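Local coordinates for ATP-dependent Clp protease adapter protein CLPS1, chloroplastic (Arabidopsis thaliana, PDB 7D34) that acts as an adapter that modulates the activity of the ClpC chaperone and is probably involved in selecting substrates for the plastid Clp protease, at residues Gln22-Val27 against Val37-Glu42; Pro29-Asp34 against Ala49-Cys54; Ala57-His62 against Ser73-Asp78. All blocks are in the same frame, centred on the assembly; numbering follows the deposited sequence.

Overall arrangement
The chain is the ClpS domain that forms the C-terminal part of the protein, with three helices lying against a three-stranded antiparallel sheet. Interaction 1, between two successive helices, adjoins the bound phenylalanine through M40. Interaction 2 ties the turn joining those helices to strand 48-54; the two centres are 7 Å apart, and I39 CD1 lies 3.5 Å from V51 O. Interaction 3, where helix 56-68 meets strand 72-77, is centred about 16 Å from interaction 1, across the chain's centre. P29 CD, 3.4 Å from H62 NE2, connects interaction 2 to interaction 3. All three contacts also reach the second subunit.

Interaction 1: Gln22-Val27 against Val37-Glu42; sequences QVLMKV and VNIMQE. With PHE (phenylalanine), chain D.
L24 and I39 form a small, fully buried hydrophobic contact between helices 17-27 and 33-46, close beside the pocket that holds the phenylalanine. A single methyl does most of the touching: L24 CD1 lies 4.0 Å from I39 CB, and at practically the same distance from the branch methyl CG2. The two side chains cross obliquely, so that the leucine end meets the root of the isoleucine. Leucine suits the place because its chain is long enough to bridge helices whose nearest CA atoms, those of L24 and I39, are 8.7 Å apart. Its CD1 runs on extended from CA (chi2 166°), which carries this methyl outward to the neighbouring helix. Beta-branched I39 offers a broad apolar surface close to its own backbone; its CG1-CD1 branch goes on toward M31 and V51, while CG2 also reaches A49.

The pair belongs to the beta-alpha-alpha-beta-alpha-beta fold of ClpS, in which the helices pack over one face of the sheet; V51 of strand 48-54 and L66 of helix 56-68 also touch L24. One residue further on, M40 has its CB directed to helix 17-27, but the chain bends (chi2 -86°) and its sulfur end leads elsewhere. M40 CG sits 3.7 Å from CD2 of the bound phenylalanine, while the backbone M40 O approaches the ligand's CE2 to 3.3 Å. A flexible thioether with a polarisable sulfur fits well against an aromatic ring. V20, A43 and H44 are among the other pocket residues, and N11, D12 and H44 hydrogen-bond the ligand, consistent with recognition of an N-terminal aromatic residue. On helix 33-46, N38 ND2 donates a hydrogen bond to E42 OE2 of the second subunit.

Interaction 2: Pro29-Asp34 against Ala49-Cys54; sequences PGMTVD and AVVIVC
M31 and P29, in the turn that links helices 17-27 and 33-46, meet V51 and I52 at a classic beta bulge in strand 48-54 of the ClpS sheet. V51 has helix-like backbone angles, and the backbones of both V51 and I52 hydrogen-bond to V7 of strand 5-10. The bulge breaks the usual alternation of side chains, letting two neighbouring residues serve one contact.

The closer half is the inner one. The M31 chain is folded at chi2 (71°) and chi3, bringing its terminal methyl over to V51: M31 CE is 4.2 Å from V51 O and 4.4 Å from V51 CG1. A flexible methionine can adapt to such an irregular strand surface, and V51, compact and buried, continues the apolar layer to L9, I28 and I39.

Toward solvent the fit slackens. P29, rigid and exposed, borders H62 of helix 56-68, and G30 accepts a positive phi (79°), which favours glycine at this bend. Beyond them T32 N-caps helix 33-46 through OG1 to N35 N. The outer touch between turn and strand is slight: I52 CD1 rests 4.4 Å from P29 O.

Interaction 3: Ala57-His62 against Ser73-Asp78; sequences ADAEQH and SSVEPD
A59 on helix 56-68 and V75 on strand 72-77 bring their CA atoms to 6.3 Å, the shortest CA-to-CA distance between the two segments. The helix is the connection of a split beta-alpha-beta unit: it follows strand 48-54 and leads into strand 72-77, parallel to it, with strand 5-10 lying between them in the sheet. Alanine suits this close point because its single methyl fits between the helix backbone and the valine. That methyl, A59 CB, meets V75 CG1 at 3.6 Å, and V75 CG2 lies 3.4 Å from the carbonyl A59 O.

V75 presents all of its branched end to the helix. CG1 is turned opposite the strand's backbone N (chi1 177°) and takes the alanine methyl, while CG2 lies between the A59 carbonyl and the glutamate that follows. E60 starts away from the strand at CB, but bends at chi2 (-55°) and folds its carboxylate across the valine: E60 OE2 is 3.6 Å from V75 CB. This is van der Waals contact between a carboxylate and an aliphatic group at the rim of the interface, where exposed E60 can also remain hydrated. With both V75 methyls removed by an alanine here, A59 CB is likely to face a gap and the E60 carboxylate to be freer to turn.

Alternate strand residues face the other way. E76 forms a salt bridge with R6 of its own chain and another with R6 of the second subunit. S73, whose side of the strand faces the helix, packs on C63 and L66 and satisfies its hydroxyl on I8 O. At the exposed border of the contact the glutamate also touches a valine methyl, E60 OE2 lying 3.7 Å from V75 CG2.

Interaction 1: Gln22-Val27 against Val37-Glu42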
ATOM      1  N   GLN A  22      -9.720 -14.037  -3.223  1.00 24.26           N
ATOM      2  CA  GLN A  22     -10.651 -14.397  -4.295  1.00 22.82           C
ATOM      3  C   GLN A  22     -11.403 -13.183  -4.827  1.00 22.54           C
ATOM      4  O   GLN A  22     -11.605 -13.052  -6.040  1.00 26.46           O
ATOM      5  CB  GLN A  22     -11.621 -15.476  -3.822  1.00 25.10           C
ATOM      6  CG  GLN A  22     -10.934 -16.776  -3.487  1.00 29.93           C
ATOM      7  CD  GLN A  22     -11.811 -17.768  -2.747  1.00 29.37           C
ATOM      8  OE1 GLN A  22     -12.881 -17.431  -2.258  1.00 33.05           O
ATOM      9  NE2 GLN A  22     -11.361 -19.016  -2.687  1.00 31.72           N
ATOM     10  N   VAL A  23     -11.867 -12.310  -3.932  1.00 23.82           N
ATOM     11  CA  VAL A  23     -12.579 -11.108  -4.369  1.00 22.95           C
ATOM     12  C   VAL A  23     -11.672 -10.242  -5.241  1.00 24.43           C
ATOM     13  O   VAL A  23     -12.080  -9.747  -6.302  1.00 24.32           O
ATOM     14  CB  VAL A  23     -13.089 -10.318  -3.155  1.00 20.41           C
ATOM     15  CG1 VAL A  23     -13.708  -8.998  -3.607  1.00 25.73           C
ATOM     16  CG2 VAL A  23     -14.113 -11.109  -2.369  1.00 25.61           C
ATOM     17  N   LEU A  24     -10.434 -10.015  -4.794  1.00 25.05           N
ATOM     18  CA  LEU A  24      -9.534  -9.198  -5.599  1.00 20.62           C
ATOM     19  C   LEU A  24      -9.407  -9.770  -7.002  1.00 24.60           C
ATOM     20  O   LEU A  24      -9.450  -9.037  -7.995  1.00 25.47           O
ATOM     21  CB  LEU A  24      -8.155  -9.100  -4.963  1.00 23.36           C
ATOM     22  CG  LEU A  24      -8.101  -8.248  -3.689  1.00 24.64           C
ATOM     23  CD1 LEU A  24      -6.813  -8.432  -2.890  1.00 28.84           C
ATOM     24  CD2 LEU A  24      -8.355  -6.774  -4.050  1.00 24.84           C
ATOM     25  N   MET A  25      -9.226 -11.086  -7.099  1.00 27.06           N
ATOM     26  CA  MET A  25      -9.103 -11.703  -8.411  1.00 32.05           C
ATOM     27  C   MET A  25     -10.374 -11.553  -9.230  1.00 32.46           C
ATOM     28  O   MET A  25     -10.316 -11.371 -10.449  1.00 30.84           O
ATOM     29  CB  MET A  25      -8.796 -13.193  -8.274  1.00 34.45           C
ATOM     30  CG  MET A  25      -7.597 -13.578  -7.470  1.00 40.51           C
ATOM     31  SD  MET A  25      -6.184 -13.716  -8.523  1.00 42.19           S
ATOM     32  CE  MET A  25      -6.601 -15.138  -9.484  1.00 42.69           C
ATOM     33  N   LYS A  26     -11.525 -11.603  -8.570  1.00 29.45           N
ATOM     34  CA  LYS A  26     -12.792 -11.530  -9.282  1.00 28.84           C
ATOM     35  C   LYS A  26     -12.981 -10.185  -9.966  1.00 30.36           C
ATOM     36  O   LYS A  26     -13.262 -10.126 -11.169  1.00 29.28           O
ATOM     37  CB  LYS A  26     -13.957 -11.793  -8.326  1.00 31.83           C
ATOM     38  CG  LYS A  26     -15.306 -11.803  -9.060  1.00 31.52           C
ATOM     39  CD  LYS A  26     -16.450 -12.512  -8.310  1.00 38.93           C
ATOM     40  CE  LYS A  26     -17.014 -11.635  -7.199  1.00 37.88           C
ATOM     41  NZ  LYS A  26     -17.843 -12.444  -6.233  1.00 40.34           N
ATOM     42  N   VAL A  27     -12.837  -9.090  -9.214  1.00 33.74           N
ATOM     43  CA  VAL A  27     -13.287  -7.788  -9.697  1.00 35.88           C
ATOM     44  C   VAL A  27     -12.227  -6.907 -10.341  1.00 33.43           C
ATOM     45  O   VAL A  27     -12.591  -6.013 -11.121  1.00 32.12           O
ATOM     46  CB  VAL A  27     -13.993  -7.000  -8.575  1.00 36.95           C
ATOM     47  CG1 VAL A  27     -15.199  -7.807  -8.089  1.00 39.28           C
ATOM     48  CG2 VAL A  27     -13.084  -6.682  -7.403  1.00 37.14           C
ATOM     49  N   VAL A  37      -2.447 -11.882  -3.184  1.00 22.16           N
ATOM     50  CA  VAL A  37      -1.989 -12.272  -1.863  1.00 24.84           C
ATOM     51  C   VAL A  37      -1.141 -11.162  -1.275  1.00 25.28           C
ATOM     52  O   VAL A  37      -1.173 -10.931  -0.064  1.00 21.23           O
ATOM     53  CB  VAL A  37      -1.205 -13.600  -1.893  1.00 26.84           C
ATOM     54  CG1 VAL A  37      -2.165 -14.780  -2.121  1.00 34.14           C
ATOM     55  CG2 VAL A  37      -0.027 -13.555  -2.901  1.00 32.28           C
ATOM     56  N   ASN A  38      -0.343 -10.469  -2.115  1.00 28.12           N
ATOM     57  CA  ASN A  38       0.468  -9.348  -1.625  1.00 28.08           C
ATOM     58  C   ASN A  38      -0.410  -8.250  -1.056  1.00 26.34           C
ATOM     59  O   ASN A  38      -0.142  -7.726   0.031  1.00 26.82           O
ATOM     60  CB  ASN A  38       1.364  -8.739  -2.723  1.00 30.22           C
ATOM     61  CG  ASN A  38       2.650  -9.528  -2.938  1.00 29.93           C
ATOM     62  OD1 ASN A  38       2.748 -10.647  -2.451  1.00 32.05           O
ATOM     63  ND2 ASN A  38       3.635  -8.957  -3.656  1.00 38.68           N
ATOM     64  N   ILE A  39      -1.447  -7.872  -1.805  1.00 25.22           N
ATOM     65  CA  ILE A  39      -2.359  -6.817  -1.380  1.00 23.86           C
ATOM     66  C   ILE A  39      -3.035  -7.214  -0.074  1.00 26.68           C
ATOM     67  O   ILE A  39      -3.085  -6.440   0.880  1.00 21.48           O
ATOM     68  CB  ILE A  39      -3.381  -6.510  -2.497  1.00 28.99           C
ATOM     69  CG1 ILE A  39      -2.660  -6.042  -3.769  1.00 27.36           C
ATOM     70  CG2 ILE A  39      -4.361  -5.399  -2.086  1.00 25.55           C
ATOM     71  CD1 ILE A  39      -3.517  -5.824  -5.025  1.00 28.05           C
ATOM     72  N   MET A  40      -3.595  -8.410  -0.019  1.00 29.16           N
ATOM     73  CA  MET A  40      -4.184  -8.882   1.224  1.00 25.93           C
ATOM     74  C   MET A  40      -3.183  -8.852   2.390  1.00 24.57           C
ATOM     75  O   MET A  40      -3.492  -8.324   3.471  1.00 23.28           O
ATOM     76  CB  MET A  40      -4.735 -10.267   0.969  1.00 23.80           C
ATOM     77  CG  MET A  40      -5.318 -10.868   2.215  1.00 26.56           C
ATOM     78  SD  MET A  40      -4.227 -11.752   3.356  1.00 29.65           S
ATOM     79  CE  MET A  40      -3.602 -13.057   2.337  1.00 20.03           C
ATOM     80  N   GLN A  41      -1.965  -9.375   2.162  1.00 27.77           N
ATOM     81  CA  GLN A  41      -0.912  -9.360   3.179  1.00 28.13           C
ATOM     82  C   GLN A  41      -0.642  -7.933   3.663  1.00 29.68           C
ATOM     83  O   GLN A  41      -0.629  -7.658   4.870  1.00 26.04           O
ATOM     84  CB  GLN A  41       0.356 -10.000   2.603  1.00 27.75           C
ATOM     85  CG  GLN A  41       0.427 -11.532   2.811  1.00 29.27           C
ATOM     86  CD  GLN A  41       1.434 -12.196   1.922  1.00 35.28           C
ATOM     87  OE1 GLN A  41       2.185 -11.528   1.229  1.00 40.18           O
ATOM     88  NE2 GLN A  41       1.445 -13.528   1.918  1.00 37.09           N
ATOM     89  N   GLU A  42      -0.521  -6.992   2.724  1.00 28.96           N
ATOM     90  CA  GLU A  42      -0.152  -5.623   3.061  1.00 32.23           C
ATOM     91  C   GLU A  42      -1.251  -4.913   3.837  1.00 31.93           C
ATOM     92  O   GLU A  42      -0.967  -4.146   4.754  1.00 28.13           O
ATOM     93  CB  GLU A  42       0.147  -4.855   1.778  1.00 30.97           C
ATOM     94  CG  GLU A  42       1.533  -5.148   1.241  1.00 35.14           C
ATOM     95  CD  GLU A  42       2.635  -5.011   2.330  1.00 43.67           C
ATOM     96  OE1 GLU A  42       3.020  -3.865   2.669  1.00 45.21           O
ATOM     97  OE2 GLU A  42       3.133  -6.054   2.824  1.00 44.92           O
TER
HETATM   98  N   PHE D 202      -7.536  -9.241   8.706  1.00 44.22           N
HETATM   99  CA  PHE D 202      -8.307 -10.374   8.115  1.00 41.16           C
HETATM  100  C   PHE D 202      -8.170 -11.635   8.973  1.00 38.68           C
HETATM  101  O   PHE D 202      -7.161 -11.819   9.666  1.00 42.17           O
HETATM  102  CB  PHE D 202      -7.832 -10.643   6.679  1.00 35.59           C
HETATM  103  CG  PHE D 202      -7.824  -9.414   5.793  1.00 31.36           C
HETATM  104  CD1 PHE D 202      -8.984  -8.678   5.586  1.00 34.15           C
HETATM  105  CD2 PHE D 202      -6.658  -9.001   5.160  1.00 27.09           C
HETATM  106  CE1 PHE D 202      -8.979  -7.544   4.766  1.00 32.55           C
HETATM  107  CE2 PHE D 202      -6.648  -7.876   4.339  1.00 23.32           C
HETATM  108  CZ  PHE D 202      -7.813  -7.149   4.141  1.00 25.39           C

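Interaction 2: Pro29-Asp34 against Ala49-Cys54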
ATOM      1  N   PRO A  29      -9.412  -5.954 -12.849  1.00 33.75           N
ATOM      2  CA  PRO A  29      -8.809  -6.411 -14.105  1.00 36.51           C
ATOM      3  C   PRO A  29      -7.305  -6.619 -13.981  1.00 32.62           C
ATOM      4  O   PRO A  29      -6.599  -5.836 -13.337  1.00 35.60           O
ATOM      5  CB  PRO A  29      -9.138  -5.278 -15.086  1.00 39.65           C
ATOM      6  CG  PRO A  29     -10.307  -4.522 -14.462  1.00 39.06           C
ATOM      7  CD  PRO A  29     -10.096  -4.652 -12.991  1.00 33.77           C
ATOM      8  N   GLY A  30      -6.830  -7.709 -14.590  1.00 35.39           N
ATOM      9  CA  GLY A  30      -5.420  -8.020 -14.678  1.00 37.70           C
ATOM     10  C   GLY A  30      -4.817  -8.616 -13.434  1.00 35.03           C
ATOM     11  O   GLY A  30      -3.594  -8.737 -13.358  1.00 30.38           O
ATOM     12  N   MET A  31      -5.626  -8.971 -12.450  1.00 31.00           N
ATOM     13  CA  MET A  31      -5.093  -9.327 -11.144  1.00 29.42           C
ATOM     14  C   MET A  31      -4.631 -10.780 -11.105  1.00 32.54           C
ATOM     15  O   MET A  31      -5.372 -11.698 -11.470  1.00 35.25           O
ATOM     16  CB  MET A  31      -6.145  -9.058 -10.070  1.00 28.91           C
ATOM     17  CG  MET A  31      -5.773  -9.502  -8.672  1.00 27.80           C
ATOM     18  SD  MET A  31      -4.488  -8.519  -7.888  1.00 29.03           S
ATOM     19  CE  MET A  31      -5.315  -6.984  -7.879  1.00 27.17           C
ATOM     20  N   THR A  32      -3.389 -10.977 -10.683  1.00 29.47           N
ATOM     21  CA  THR A  32      -2.824 -12.302 -10.505  1.00 24.77           C
ATOM     22  C   THR A  32      -3.029 -12.745  -9.062  1.00 24.10           C
ATOM     23  O   THR A  32      -3.222 -11.930  -8.154  1.00 24.13           O
ATOM     24  CB  THR A  32      -1.329 -12.311 -10.857  1.00 27.24           C
ATOM     25  OG1 THR A  32      -0.602 -11.594  -9.848  1.00 23.78           O
ATOM     26  CG2 THR A  32      -1.056 -11.691 -12.257  1.00 25.29           C
ATOM     27  N   VAL A  33      -2.992 -14.058  -8.847  1.00 25.88           N
ATOM     28  CA  VAL A  33      -3.075 -14.532  -7.476  1.00 24.62           C
ATOM     29  C   VAL A  33      -1.878 -14.052  -6.676  1.00 23.40           C
ATOM     30  O   VAL A  33      -1.987 -13.839  -5.464  1.00 20.19           O
ATOM     31  CB  VAL A  33      -3.211 -16.056  -7.461  1.00 23.15           C
ATOM     32  CG1 VAL A  33      -1.948 -16.685  -7.873  1.00 22.78           C
ATOM     33  CG2 VAL A  33      -3.575 -16.542  -6.117  1.00 25.22           C
ATOM     34  N   ASP A  34      -0.719 -13.911  -7.325  1.00 25.45           N
ATOM     35  CA  ASP A  34       0.482 -13.406  -6.661  1.00 28.59           C
ATOM     36  C   ASP A  34       0.281 -11.976  -6.157  1.00 27.88           C
ATOM     37  O   ASP A  34       0.623 -11.656  -5.009  1.00 30.93           O
ATOM     38  CB  ASP A  34       1.664 -13.496  -7.639  1.00 27.12           C
ATOM     39  CG  ASP A  34       1.698 -14.823  -8.392  1.00 28.81           C
ATOM     40  OD1 ASP A  34       2.333 -15.769  -7.881  1.00 29.07           O
ATOM     41  OD2 ASP A  34       1.066 -14.928  -9.462  1.00 31.51           O
ATOM     42  N   ALA A  49      -3.924  -1.087   1.884  1.00 28.38           N
ATOM     43  CA  ALA A  49      -3.026  -1.391   0.781  1.00 32.74           C
ATOM     44  C   ALA A  49      -3.604  -0.881  -0.530  1.00 31.83           C
ATOM     45  O   ALA A  49      -4.821  -0.855  -0.722  1.00 30.80           O
ATOM     46  CB  ALA A  49      -2.746  -2.898   0.674  1.00 29.26           C
ATOM     47  N   VAL A  50      -2.709  -0.484  -1.432  1.00 26.06           N
ATOM     48  CA  VAL A  50      -3.102   0.007  -2.748  1.00 30.81           C
ATOM     49  C   VAL A  50      -3.425  -1.194  -3.624  1.00 29.63           C
ATOM     50  O   VAL A  50      -2.575  -2.060  -3.857  1.00 33.02           O
ATOM     51  CB  VAL A  50      -2.004   0.875  -3.382  1.00 29.78           C
ATOM     52  CG1 VAL A  50      -2.351   1.199  -4.856  1.00 31.29           C
ATOM     53  CG2 VAL A  50      -1.790   2.117  -2.504  1.00 29.42           C
ATOM     54  N   VAL A  51      -4.651  -1.229  -4.135  1.00 28.85           N
ATOM     55  CA  VAL A  51      -5.092  -2.331  -4.979  1.00 25.24           C
ATOM     56  C   VAL A  51      -4.671  -2.108  -6.430  1.00 27.27           C
ATOM     57  O   VAL A  51      -4.112  -2.997  -7.087  1.00 25.53           O
ATOM     58  CB  VAL A  51      -6.616  -2.489  -4.879  1.00 24.22           C
ATOM     59  CG1 VAL A  51      -7.067  -3.551  -5.861  1.00 27.93           C
ATOM     60  CG2 VAL A  51      -6.993  -2.834  -3.483  1.00 25.09           C
ATOM     61  N   ILE A  52      -4.942  -0.912  -6.948  1.00 25.68           N
ATOM     62  CA  ILE A  52      -4.664  -0.555  -8.333  1.00 28.28           C
ATOM     63  C   ILE A  52      -4.677   0.965  -8.449  1.00 26.06           C
ATOM     64  O   ILE A  52      -5.348   1.656  -7.671  1.00 23.35           O
ATOM     65  CB  ILE A  52      -5.691  -1.195  -9.291  1.00 30.04           C
ATOM     66  CG1 ILE A  52      -5.453  -0.761 -10.739  1.00 33.72           C
ATOM     67  CG2 ILE A  52      -7.101  -0.873  -8.828  1.00 26.06           C
ATOM     68  CD1 ILE A  52      -5.959  -1.784 -11.761  1.00 36.77           C
ATOM     69  N   VAL A  53      -3.962   1.491  -9.431  1.00 25.78           N
ATOM     70  CA  VAL A  53      -4.001   2.904  -9.769  1.00 29.89           C
ATOM     71  C   VAL A  53      -4.620   2.992 -11.158  1.00 31.33           C
ATOM     72  O   VAL A  53      -4.150   2.341 -12.099  1.00 33.39           O
ATOM     73  CB  VAL A  53      -2.601   3.547  -9.722  1.00 31.85           C
ATOM     74  CG1 VAL A  53      -2.712   5.049 -10.033  1.00 30.97           C
ATOM     75  CG2 VAL A  53      -1.919   3.308  -8.360  1.00 29.50           C
ATOM     76  N   CYS A  54      -5.672   3.793 -11.286  1.00 33.62           N
ATOM     77  CA  CYS A  54      -6.452   3.862 -12.511  1.00 35.78           C
ATOM     78  C   CYS A  54      -7.168   5.207 -12.526  1.00 31.65           C
ATOM     79  O   CYS A  54      -7.115   5.979 -11.563  1.00 30.19           O
ATOM     80  CB  CYS A  54      -7.464   2.711 -12.624  1.00 34.10           C
ATOM     81  SG  CYS A  54      -8.371   2.343 -11.125  1.00 31.61           S
TER

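Interaction 3: Ala57-His62 against Ser73-Asp78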
ATOM      1  N   ALA A  57     -13.102   7.309 -12.633  1.00 28.73           N
ATOM      2  CA  ALA A  57     -14.324   6.544 -12.842  1.00 27.77           C
ATOM      3  C   ALA A  57     -14.083   5.069 -12.569  1.00 29.44           C
ATOM      4  O   ALA A  57     -14.883   4.411 -11.892  1.00 23.83           O
ATOM      5  CB  ALA A  57     -14.840   6.735 -14.269  1.00 29.05           C
ATOM      6  N   ASP A  58     -12.987   4.532 -13.116  1.00 27.10           N
ATOM      7  CA  ASP A  58     -12.641   3.131 -12.901  1.00 29.97           C
ATOM      8  C   ASP A  58     -12.357   2.850 -11.435  1.00 28.00           C
ATOM      9  O   ASP A  58     -12.774   1.817 -10.904  1.00 25.82           O
ATOM     10  CB  ASP A  58     -11.431   2.754 -13.757  1.00 29.41           C
ATOM     11  CG  ASP A  58     -11.735   2.808 -15.241  1.00 32.86           C
ATOM     12  OD1 ASP A  58     -11.910   3.930 -15.751  1.00 31.93           O
ATOM     13  OD2 ASP A  58     -11.841   1.747 -15.893  1.00 35.75           O
ATOM     14  N   ALA A  59     -11.665   3.763 -10.753  1.00 27.48           N
ATOM     15  CA  ALA A  59     -11.381   3.552  -9.339  1.00 28.31           C
ATOM     16  C   ALA A  59     -12.676   3.429  -8.552  1.00 33.02           C
ATOM     17  O   ALA A  59     -12.819   2.539  -7.706  1.00 30.13           O
ATOM     18  CB  ALA A  59     -10.513   4.688  -8.799  1.00 28.48           C
ATOM     19  N   GLU A  60     -13.618   4.338  -8.798  1.00 28.40           N
ATOM     20  CA  GLU A  60     -14.913   4.274  -8.133  1.00 31.87           C
ATOM     21  C   GLU A  60     -15.592   2.930  -8.379  1.00 31.22           C
ATOM     22  O   GLU A  60     -16.163   2.342  -7.455  1.00 28.05           O
ATOM     23  CB  GLU A  60     -15.811   5.419  -8.623  1.00 33.44           C
ATOM     24  CG  GLU A  60     -15.636   6.763  -7.890  1.00 37.77           C
ATOM     25  CD  GLU A  60     -15.807   6.635  -6.375  1.00 40.35           C
ATOM     26  OE1 GLU A  60     -16.671   5.834  -5.950  1.00 43.31           O
ATOM     27  OE2 GLU A  60     -15.097   7.328  -5.603  1.00 41.16           O
ATOM     28  N   GLN A  61     -15.545   2.430  -9.623  1.00 33.22           N
ATOM     29  CA  GLN A  61     -16.198   1.168  -9.960  1.00 31.85           C
ATOM     30  C   GLN A  61     -15.630   0.027  -9.136  1.00 30.09           C
ATOM     31  O   GLN A  61     -16.358  -0.691  -8.441  1.00 27.94           O
ATOM     32  CB  GLN A  61     -16.025   0.885 -11.453  1.00 37.79           C
ATOM     33  CG  GLN A  61     -16.933  -0.204 -11.967  1.00 38.52           C
ATOM     34  CD  GLN A  61     -16.617  -0.635 -13.403  1.00 42.22           C
ATOM     35  OE1 GLN A  61     -15.486  -0.977 -13.738  1.00 45.60           O
ATOM     36  NE2 GLN A  61     -17.633  -0.613 -14.255  1.00 43.22           N
ATOM     37  N   HIS A  62     -14.313  -0.106  -9.162  1.00 25.17           N
ATOM     38  CA  HIS A  62     -13.654  -1.181  -8.451  1.00 25.22           C
ATOM     39  C   HIS A  62     -13.873  -1.073  -6.950  1.00 25.45           C
ATOM     40  O   HIS A  62     -14.084  -2.091  -6.279  1.00 25.34           O
ATOM     41  CB  HIS A  62     -12.170  -1.118  -8.777  1.00 28.93           C
ATOM     42  CG  HIS A  62     -11.873  -1.359 -10.217  1.00 27.37           C
ATOM     43  ND1 HIS A  62     -12.764  -1.992 -11.054  1.00 28.53           N
ATOM     44  CD2 HIS A  62     -10.789  -1.064 -10.970  1.00 26.50           C
ATOM     45  CE1 HIS A  62     -12.236  -2.087 -12.261  1.00 29.45           C
ATOM     46  NE2 HIS A  62     -11.041  -1.524 -12.239  1.00 31.21           N
ATOM     47  N   SER A  73     -13.184  -0.503   1.253  1.00 23.73           N
ATOM     48  CA  SER A  73     -12.422   0.132   0.183  1.00 29.16           C
ATOM     49  C   SER A  73     -12.721   1.627   0.100  1.00 26.05           C
ATOM     50  O   SER A  73     -13.831   2.077   0.397  1.00 27.32           O
ATOM     51  CB  SER A  73     -12.736  -0.575  -1.156  1.00 27.22           C
ATOM     52  OG  SER A  73     -12.075   0.038  -2.245  1.00 30.90           O
ATOM     53  N   SER A  74     -11.699   2.391  -0.275  1.00 27.70           N
ATOM     54  CA  SER A  74     -11.813   3.826  -0.509  1.00 25.31           C
ATOM     55  C   SER A  74     -11.138   4.171  -1.833  1.00 26.47           C
ATOM     56  O   SER A  74     -10.329   3.401  -2.355  1.00 24.50           O
ATOM     57  CB  SER A  74     -11.198   4.624   0.658  1.00 25.56           C
ATOM     58  OG  SER A  74      -9.879   4.175   0.910  1.00 29.61           O
ATOM     59  N   VAL A  75     -11.485   5.338  -2.370  1.00 26.41           N
ATOM     60  CA  VAL A  75     -10.805   5.895  -3.532  1.00 27.11           C
ATOM     61  C   VAL A  75     -10.157   7.213  -3.131  1.00 28.81           C
ATOM     62  O   VAL A  75     -10.757   7.997  -2.386  1.00 32.59           O
ATOM     63  CB  VAL A  75     -11.777   6.112  -4.708  1.00 29.28           C
ATOM     64  CG1 VAL A  75     -11.019   6.767  -5.848  1.00 29.54           C
ATOM     65  CG2 VAL A  75     -12.466   4.792  -5.129  1.00 27.78           C
ATOM     66  N   GLU A  76      -8.967   7.487  -3.665  1.00 31.62           N
ATOM     67  CA  GLU A  76      -8.316   8.763  -3.404  1.00 31.80           C
ATOM     68  C   GLU A  76      -7.431   9.151  -4.577  1.00 30.41           C
ATOM     69  O   GLU A  76      -7.014   8.287  -5.359  1.00 31.86           O
ATOM     70  CB  GLU A  76      -7.468   8.701  -2.135  1.00 31.95           C
ATOM     71  CG  GLU A  76      -6.355   7.647  -2.207  1.00 38.36           C
ATOM     72  CD  GLU A  76      -5.567   7.586  -0.906  1.00 40.13           C
ATOM     73  OE1 GLU A  76      -6.194   7.272   0.133  1.00 40.42           O
ATOM     74  OE2 GLU A  76      -4.341   7.887  -0.893  1.00 41.02           O
ATOM     75  N   PRO A  77      -7.118  10.444  -4.723  1.00 30.55           N
ATOM     76  CA  PRO A  77      -6.214  10.876  -5.795  1.00 32.75           C
ATOM     77  C   PRO A  77      -4.796  10.403  -5.534  1.00 37.02           C
ATOM     78  O   PRO A  77      -4.355  10.301  -4.389  1.00 33.50           O
ATOM     79  CB  PRO A  77      -6.310  12.408  -5.760  1.00 34.75           C
ATOM     80  CG  PRO A  77      -7.454  12.732  -4.810  1.00 32.71           C
ATOM     81  CD  PRO A  77      -7.574  11.575  -3.892  1.00 33.02           C
ATOM     82  N   ASP A  78      -4.082  10.094  -6.615  1.00 37.06           N
ATOM     83  CA  ASP A  78      -2.705   9.608  -6.518  1.00 43.96           C
ATOM     84  C   ASP A  78      -1.743  10.796  -6.432  1.00 53.48           C
ATOM     85  O   ASP A  78      -1.071  11.183  -7.393  1.00 56.68           O
ATOM     86  CB  ASP A  78      -2.361   8.692  -7.685  1.00 45.37           C
ATOM     87  CG  ASP A  78      -1.028   7.991  -7.496  1.00 46.04           C
ATOM     88  OD1 ASP A  78      -0.566   7.875  -6.339  1.00 46.69           O
ATOM     89  OD2 ASP A  78      -0.434   7.559  -8.497  1.00 47.82           O
TER